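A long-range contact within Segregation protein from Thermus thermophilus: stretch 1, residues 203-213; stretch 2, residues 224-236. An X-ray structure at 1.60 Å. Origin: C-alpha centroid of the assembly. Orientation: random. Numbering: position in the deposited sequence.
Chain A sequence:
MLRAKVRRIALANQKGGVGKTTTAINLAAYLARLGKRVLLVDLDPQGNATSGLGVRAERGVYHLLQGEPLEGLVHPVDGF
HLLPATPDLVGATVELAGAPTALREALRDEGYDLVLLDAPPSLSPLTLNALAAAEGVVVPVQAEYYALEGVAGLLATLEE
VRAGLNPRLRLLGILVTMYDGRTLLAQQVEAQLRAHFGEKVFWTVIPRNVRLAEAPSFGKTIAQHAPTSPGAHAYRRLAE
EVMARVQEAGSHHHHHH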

ATOM      1  N   TRP A 203       3.522   2.879  -0.928  1.00 10.41           N
ATOM      2  CA  TRP A 203       3.063   1.808  -0.059  1.00 12.32           C
ATOM      3  C   TRP A 203       2.689   0.586  -0.890  1.00 10.81           C
ATOM      4  O   TRP A 203       2.820  -0.543  -0.436  1.00 13.80           O
ATOM      5  CB  TRP A 203       1.866   2.274   0.772  1.00 13.55           C
ATOM      6  CG  TRP A 203       2.302   3.107   1.923  1.00 14.45           C
ATOM      7  CD1 TRP A 203       2.137   4.454   2.074  1.00 17.95           C
ATOM      8  CD2 TRP A 203       3.082   2.670   3.042  1.00 13.15           C
ATOM      9  NE1 TRP A 203       2.772   4.882   3.215  1.00 17.67           N
ATOM     10  CE2 TRP A 203       3.362   3.810   3.826  1.00 14.54           C
ATOM     11  CE3 TRP A 203       3.576   1.426   3.455  1.00 14.41           C
ATOM     12  CZ2 TRP A 203       4.119   3.744   5.000  1.00 14.47           C
ATOM     13  CZ3 TRP A 203       4.327   1.360   4.621  1.00 13.59           C
ATOM     14  CH2 TRP A 203       4.591   2.517   5.378  1.00 12.93           C
ATOM     15  N   THR A 204       2.217   0.815  -2.113  1.00 10.63           N
ATOM     16  CA  THR A 204       1.868  -0.297  -2.987  1.00 12.36           C
ATOM     17  C   THR A 204       3.178  -0.905  -3.483  1.00 11.82           C
ATOM     18  O   THR A 204       4.070  -0.196  -3.945  1.00 10.31           O
ATOM     19  CB  THR A 204       1.055   0.175  -4.209  1.00 15.63           C
ATOM     20  OG1 THR A 204      -0.112   0.872  -3.762  1.00 16.05           O
ATOM     21  CG2 THR A 204       0.644  -1.019  -5.073  1.00 16.58           C
ATOM     22  N   VAL A 205       3.283  -2.220  -3.378  1.00  9.82           N
ATOM     23  CA  VAL A 205       4.469  -2.934  -3.804  1.00 11.43           C
ATOM     24  C   VAL A 205       4.029  -3.930  -4.860  1.00 13.67           C
ATOM     25  O   VAL A 205       2.988  -4.569  -4.694  1.00 15.01           O
ATOM     26  CB  VAL A 205       5.089  -3.675  -2.596  1.00 10.73           C
ATOM     27  CG1 VAL A 205       6.179  -4.652  -3.049  1.00 12.55           C
ATOM     28  CG2 VAL A 205       5.673  -2.667  -1.630  1.00 10.04           C
ATOM     29  N   ILE A 206       4.800  -4.057  -5.944  1.00 11.75           N
ATOM     30  CA  ILE A 206       4.460  -5.000  -7.010  1.00 11.19           C
ATOM     31  C   ILE A 206       5.140  -6.341  -6.722  1.00 12.64           C
ATOM     32  O   ILE A 206       6.364  -6.427  -6.611  1.00 12.10           O
ATOM     33  CB  ILE A 206       4.916  -4.488  -8.402  1.00 12.30           C
ATOM     34  CG1 ILE A 206       4.511  -3.017  -8.582  1.00 12.65           C
ATOM     35  CG2 ILE A 206       4.261  -5.334  -9.498  1.00 12.55           C
ATOM     36  CD1 ILE A 206       3.012  -2.764  -8.456  1.00 12.58           C
ATOM     37  N   PRO A 207       4.349  -7.413  -6.609  1.00 14.44           N
ATOM     38  CA  PRO A 207       4.908  -8.734  -6.321  1.00 13.03           C
ATOM     39  C   PRO A 207       5.508  -9.439  -7.524  1.00 15.63           C
ATOM     40  O   PRO A 207       5.125  -9.190  -8.666  1.00 17.65           O
ATOM     41  CB  PRO A 207       3.700  -9.498  -5.811  1.00 13.44           C
ATOM     42  CG  PRO A 207       2.638  -9.023  -6.768  1.00 15.41           C
ATOM     43  CD  PRO A 207       2.890  -7.502  -6.825  1.00 14.18           C
ATOM     44  N   ARG A 208       6.449 -10.332  -7.255  1.00 17.55           N
ATOM     45  CA  ARG A 208       7.023 -11.123  -8.328  1.00 21.48           C
ATOM     46  C   ARG A 208       5.871 -12.090  -8.593  1.00 18.85           C
ATOM     47  O   ARG A 208       5.301 -12.641  -7.653  1.00 18.37           O
ATOM     48  CB  ARG A 208       8.249 -11.884  -7.829  1.00 25.36           C
ATOM     49  CG  ARG A 208       9.135 -12.429  -8.935  1.00 39.68           C
ATOM     50  CD  ARG A 208      10.366 -13.121  -8.368  1.00 48.69           C
ATOM     51  NE  ARG A 208      11.384 -13.331  -9.394  1.00 57.52           N
ATOM     52  CZ  ARG A 208      12.053 -12.347  -9.988  1.00 61.06           C
ATOM     53  NH1 ARG A 208      11.815 -11.087  -9.653  1.00 62.21           N
ATOM     54  NH2 ARG A 208      12.958 -12.620 -10.919  1.00 63.25           N
ATOM     55  N   ASN A 209       5.503 -12.270  -9.855  1.00 18.63           N
ATOM     56  CA  ASN A 209       4.405 -13.166 -10.200  1.00 21.13           C
ATOM     57  C   ASN A 209       4.575 -13.641 -11.632  1.00 20.50           C
ATOM     58  O   ASN A 209       4.899 -12.854 -12.520  1.00 20.47           O
ATOM     59  CB  ASN A 209       3.054 -12.452 -10.038  1.00 19.58           C
ATOM     60  CG  ASN A 209       1.874 -13.321 -10.455  1.00 20.42           C
ATOM     61  OD1 ASN A 209       1.457 -13.313 -11.618  1.00 23.45           O
ATOM     62  ND2 ASN A 209       1.341 -14.086  -9.510  1.00 23.32           N
ATOM     63  N   VAL A 210       4.347 -14.936 -11.835  1.00 21.58           N
ATOM     64  CA  VAL A 210       4.481 -15.574 -13.143  1.00 25.80           C
ATOM     65  C   VAL A 210       3.707 -14.907 -14.283  1.00 23.18           C
ATOM     66  O   VAL A 210       4.246 -14.711 -15.372  1.00 25.93           O
ATOM     67  CB  VAL A 210       4.048 -17.062 -13.065  1.00 27.69           C
ATOM     68  CG1 VAL A 210       2.614 -17.162 -12.555  1.00 29.54           C
ATOM     69  CG2 VAL A 210       4.180 -17.721 -14.431  1.00 29.22           C
ATOM     70  N   ARG A 211       2.444 -14.571 -14.043  1.00 23.08           N
ATOM     71  CA  ARG A 211       1.625 -13.944 -15.076  1.00 22.84           C
ATOM     72  C   ARG A 211       2.137 -12.568 -15.461  1.00 18.59           C
ATOM     73  O   ARG A 211       2.024 -12.156 -16.612  1.00 19.89           O
ATOM     74  CB  ARG A 211       0.169 -13.851 -14.609  1.00 25.51           C
ATOM     75  CG  ARG A 211      -0.566 -15.179 -14.662  1.00 33.99           C
ATOM     76  CD  ARG A 211      -1.568 -15.299 -13.531  1.00 39.25           C
ATOM     77  NE  ARG A 211      -0.906 -15.580 -12.259  1.00 43.18           N
ATOM     78  CZ  ARG A 211      -1.537 -15.705 -11.096  1.00 38.68           C
ATOM     79  NH1 ARG A 211      -2.855 -15.569 -11.033  1.00 39.26           N
ATOM     80  NH2 ARG A 211      -0.849 -15.984  -9.998  1.00 35.60           N
ATOM     81  N   LEU A 212       2.696 -11.854 -14.488  1.00 19.07           N
ATOM     82  CA  LEU A 212       3.226 -10.524 -14.732  1.00 15.30           C
ATOM     83  C   LEU A 212       4.516 -10.645 -15.537  1.00 17.65           C
ATOM     84  O   LEU A 212       4.762  -9.873 -16.465  1.00 19.73           O
ATOM     85  CB  LEU A 212       3.513  -9.826 -13.399  1.00 18.90           C
ATOM     86  CG  LEU A 212       3.829  -8.333 -13.440  1.00 21.79           C
ATOM     87  CD1 LEU A 212       2.610  -7.560 -13.922  1.00 18.11           C
ATOM     88  CD2 LEU A 212       4.237  -7.866 -12.047  1.00 20.48           C
ATOM     89  N   ALA A 213       5.336 -11.625 -15.172  1.00 20.96           N
ATOM     90  CA  ALA A 213       6.606 -11.854 -15.851  1.00 19.66           C
ATOM     91  C   ALA A 213       6.393 -12.223 -17.315  1.00 22.63           C
ATOM     92  O   ALA A 213       7.172 -11.818 -18.176  1.00 26.10           O
ATOM     93  CB  ALA A 213       7.386 -12.961 -15.139  1.00 20.73           C
ATOM     94  N   GLN A 224      -4.870  -7.023 -19.662  1.00 19.08           N
ATOM     95  CA  GLN A 224      -5.355  -7.820 -20.790  1.00 17.69           C
ATOM     96  C   GLN A 224      -5.042  -9.294 -20.588  1.00 17.71           C
ATOM     97  O   GLN A 224      -5.874 -10.157 -20.858  1.00 22.16           O
ATOM     98  CB  GLN A 224      -4.699  -7.382 -22.108  1.00 16.13           C
ATOM     99  CG  GLN A 224      -5.066  -5.999 -22.601  1.00 16.01           C
ATOM    100  CD  GLN A 224      -4.241  -5.587 -23.808  1.00 23.78           C
ATOM    101  OE1 GLN A 224      -3.010  -5.522 -23.744  1.00 22.32           O
ATOM    102  NE2 GLN A 224      -4.917  -5.308 -24.917  1.00 25.07           N
ATOM    103  N   HIS A 225      -3.838  -9.572 -20.101  1.00 15.32           N
ATOM    104  CA  HIS A 225      -3.375 -10.944 -19.903  1.00 16.43           C
ATOM    105  C   HIS A 225      -3.939 -11.733 -18.720  1.00 17.73           C
ATOM    106  O   HIS A 225      -4.291 -12.906 -18.853  1.00 16.32           O
ATOM    107  CB  HIS A 225      -1.847 -10.939 -19.812  1.00 19.00           C
ATOM    108  CG  HIS A 225      -1.238 -12.305 -19.782  1.00 21.20           C
ATOM    109  ND1 HIS A 225      -1.359 -13.195 -20.828  1.00 20.91           N
ATOM    110  CD2 HIS A 225      -0.500 -12.933 -18.836  1.00 20.08           C
ATOM    111  CE1 HIS A 225      -0.722 -14.311 -20.526  1.00 16.47           C
ATOM    112  NE2 HIS A 225      -0.192 -14.179 -19.323  1.00 22.16           N
ATOM    113  N   ALA A 226      -4.005 -11.101 -17.553  1.00 16.26           N
ATOM    114  CA  ALA A 226      -4.500 -11.772 -16.354  1.00 16.19           C
ATOM    115  C   ALA A 226      -4.987 -10.701 -15.391  1.00 15.41           C
ATOM    116  O   ALA A 226      -4.333 -10.414 -14.395  1.00 15.50           O
ATOM    117  CB  ALA A 226      -3.374 -12.587 -15.716  1.00 18.21           C
ATOM    118  N   PRO A 227      -6.154 -10.105 -15.679  1.00 16.04           N
ATOM    119  CA  PRO A 227      -6.771  -9.043 -14.874  1.00 15.24           C
ATOM    120  C   PRO A 227      -7.036  -9.313 -13.395  1.00 14.67           C
ATOM    121  O   PRO A 227      -7.229  -8.371 -12.620  1.00 14.52           O
ATOM    122  CB  PRO A 227      -8.046  -8.719 -15.655  1.00 16.48           C
ATOM    123  CG  PRO A 227      -8.394 -10.023 -16.280  1.00 18.20           C
ATOM    124  CD  PRO A 227      -7.052 -10.504 -16.781  1.00 18.74           C
ATOM    125  N   THR A 228      -7.052 -10.575 -12.985  1.00 13.89           N
ATOM    126  CA  THR A 228      -7.276 -10.857 -11.574  1.00 11.84           C
ATOM    127  C   THR A 228      -6.051 -11.456 -10.895  1.00 13.08           C
ATOM    128  O   THR A 228      -6.144 -11.943  -9.775  1.00 14.84           O
ATOM    129  CB  THR A 228      -8.500 -11.775 -11.333  1.00 14.24           C
ATOM    130  OG1 THR A 228      -8.310 -13.027 -12.001  1.00 16.12           O
ATOM    131  CG2 THR A 228      -9.778 -11.099 -11.836  1.00 16.65           C
ATOM    132  N   SER A 229      -4.897 -11.400 -11.561  1.00 14.64           N
ATOM    133  CA  SER A 229      -3.659 -11.912 -10.971  1.00 13.67           C
ATOM    134  C   SER A 229      -3.167 -10.856  -9.979  1.00 14.16           C
ATOM    135  O   SER A 229      -3.521  -9.683 -10.090  1.00 11.69           O
ATOM    136  CB  SER A 229      -2.602 -12.138 -12.054  1.00 14.61           C
ATOM    137  OG  SER A 229      -2.278 -10.926 -12.698  1.00 14.56           O
ATOM    138  N   PRO A 230      -2.337 -11.255  -9.004  1.00 16.69           N
ATOM    139  CA  PRO A 230      -1.809 -10.331  -7.989  1.00 16.49           C
ATOM    140  C   PRO A 230      -1.196  -9.043  -8.542  1.00 15.93           C
ATOM    141  O   PRO A 230      -1.427  -7.961  -8.005  1.00 12.78           O
ATOM    142  CB  PRO A 230      -0.794 -11.190  -7.248  1.00 18.71           C
ATOM    143  CG  PRO A 230      -1.428 -12.561  -7.312  1.00 17.19           C
ATOM    144  CD  PRO A 230      -1.859 -12.626  -8.759  1.00 12.70           C
ATOM    145  N   GLY A 231      -0.420  -9.166  -9.613  1.00 13.14           N
ATOM    146  CA  GLY A 231       0.205  -8.004 -10.219  1.00 13.49           C
ATOM    147  C   GLY A 231      -0.813  -7.032 -10.789  1.00 14.01           C
ATOM    148  O   GLY A 231      -0.609  -5.822 -10.770  1.00 14.01           O
ATOM    149  N   ALA A 232      -1.914  -7.557 -11.310  1.00 11.53           N
ATOM    150  CA  ALA A 232      -2.955  -6.698 -11.856  1.00 13.02           C
ATOM    151  C   ALA A 232      -3.580  -5.888 -10.720  1.00 12.93           C
ATOM    152  O   ALA A 232      -3.773  -4.676 -10.846  1.00 11.47           O
ATOM    153  CB  ALA A 232      -4.022  -7.545 -12.567  1.00 12.85           C
ATOM    154  N   HIS A 233      -3.896  -6.546  -9.605  1.00 12.91           N
ATOM    155  CA  HIS A 233      -4.502  -5.831  -8.481  1.00 12.45           C
ATOM    156  C   HIS A 233      -3.533  -4.778  -7.934  1.00 12.37           C
ATOM    157  O   HIS A 233      -3.941  -3.680  -7.561  1.00 10.58           O
ATOM    158  CB  HIS A 233      -4.891  -6.806  -7.363  1.00  9.65           C
ATOM    159  CG  HIS A 233      -6.011  -7.736  -7.721  1.00 11.22           C
ATOM    160  ND1 HIS A 233      -7.309  -7.304  -7.908  1.00 14.56           N
ATOM    161  CD2 HIS A 233      -6.022  -9.071  -7.947  1.00 13.02           C
ATOM    162  CE1 HIS A 233      -8.070  -8.334  -8.234  1.00 14.16           C
ATOM    163  NE2 HIS A 233      -7.314  -9.418  -8.265  1.00 12.56           N
ATOM    164  N   ALA A 234      -2.248  -5.112  -7.890  1.00 12.27           N
ATOM    165  CA  ALA A 234      -1.254  -4.164  -7.391  1.00 10.49           C
ATOM    166  C   ALA A 234      -1.108  -2.953  -8.320  1.00 11.57           C
ATOM    167  O   ALA A 234      -1.059  -1.813  -7.853  1.00 11.31           O
ATOM    168  CB  ALA A 234       0.090  -4.861  -7.202  1.00 10.15           C
ATOM    169  N   TYR A 235      -1.045  -3.177  -9.632  1.00  9.88           N
ATOM    170  CA  TYR A 235      -0.922  -2.036 -10.538  1.00 11.70           C
ATOM    171  C   TYR A 235      -2.178  -1.172 -10.561  1.00 13.11           C
ATOM    172  O   TYR A 235      -2.102   0.033 -10.795  1.00 12.33           O
ATOM    173  CB  TYR A 235      -0.535  -2.490 -11.951  1.00 10.71           C
ATOM    174  CG  TYR A 235       0.965  -2.607 -12.097  1.00 12.58           C
ATOM    175  CD1 TYR A 235       1.782  -1.489 -11.941  1.00 12.68           C
ATOM    176  CD2 TYR A 235       1.575  -3.838 -12.337  1.00 13.89           C
ATOM    177  CE1 TYR A 235       3.172  -1.600 -12.011  1.00 12.13           C
ATOM    178  CE2 TYR A 235       2.956  -3.961 -12.412  1.00 12.91           C
ATOM    179  CZ  TYR A 235       3.748  -2.842 -12.244  1.00 11.47           C
ATOM    180  OH  TYR A 235       5.115  -2.970 -12.279  1.00 12.77           O
ATOM    181  N   ARG A 236      -3.336  -1.777 -10.309  1.00 12.12           N
ATOM    182  CA  ARG A 236      -4.577  -1.013 -10.265  1.00 12.11           C
ATOM    183  C   ARG A 236      -4.478  -0.064  -9.069  1.00 12.85           C
ATOM    184  O   ARG A 236      -4.794   1.122  -9.163  1.00 12.36           O
ATOM    185  CB  ARG A 236      -5.774  -1.961 -10.094  1.00 16.32           C
ATOM    186  CG  ARG A 236      -7.135  -1.289  -9.838  1.00 22.46           C
ATOM    187  CD  ARG A 236      -7.545  -0.363 -10.969  1.00 32.56           C
ATOM    188  NE  ARG A 236      -8.787   0.367 -10.702  1.00 38.93           N
ATOM    189  CZ  ARG A 236     -10.011  -0.156 -10.771  1.00 41.21           C
ATOM    190  NH1 ARG A 236     -10.182  -1.428 -11.101  1.00 44.84           N
ATOM    191  NH2 ARG A 236     -11.071   0.604 -10.524  1.00 40.49           N
TER
HETATM  192  O   HOH W   1       0.321 -10.779 -11.783  1.00 13.56           O

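The loop and first helical turn of stretch 1 (203-213) lie against helix 230-236 of stretch 2 and the turn before it; CA atoms approach to 5.8 Å at I206 and A234 and 6.0 Å at L212 and G231. No direct hydrogen bond crosses, so packing and one water join the two. R211 is covered most. Its CB meets A226 CB at 3.9 Å, and the side chain runs on so that S229 CB (3.6 Å from R211 NH1) and P230 CD (3.7 Å from R211 NH2) lie over one face of the guanidinium, an apolar cover for a flat cation. The methyl of A234 points toward stretch 1: A234 CB lies 3.8 Å from I206 CD1 and 3.9 Å from P207 CD. I206 CD1 sits over the Y235 ring face, 3.8 Å from the centroid, a CH-pi contact, while L212 CD1 reaches the ring edge, 3.9 Å from Y235 CE2. G231 leaves room here; a CB would fall about 3.1 Å from L212 CD1. Water 1 bridges the two helix starts, donating to S229 OG (2.8 Å) and, weakly, to N209 OD1 (2.8 Å), and accepting from G231 N (2.8 Å). N209 OD1 also caps its own helix through weak bonds from R211 N (2.9 Å) and L212 N (3.4 Å).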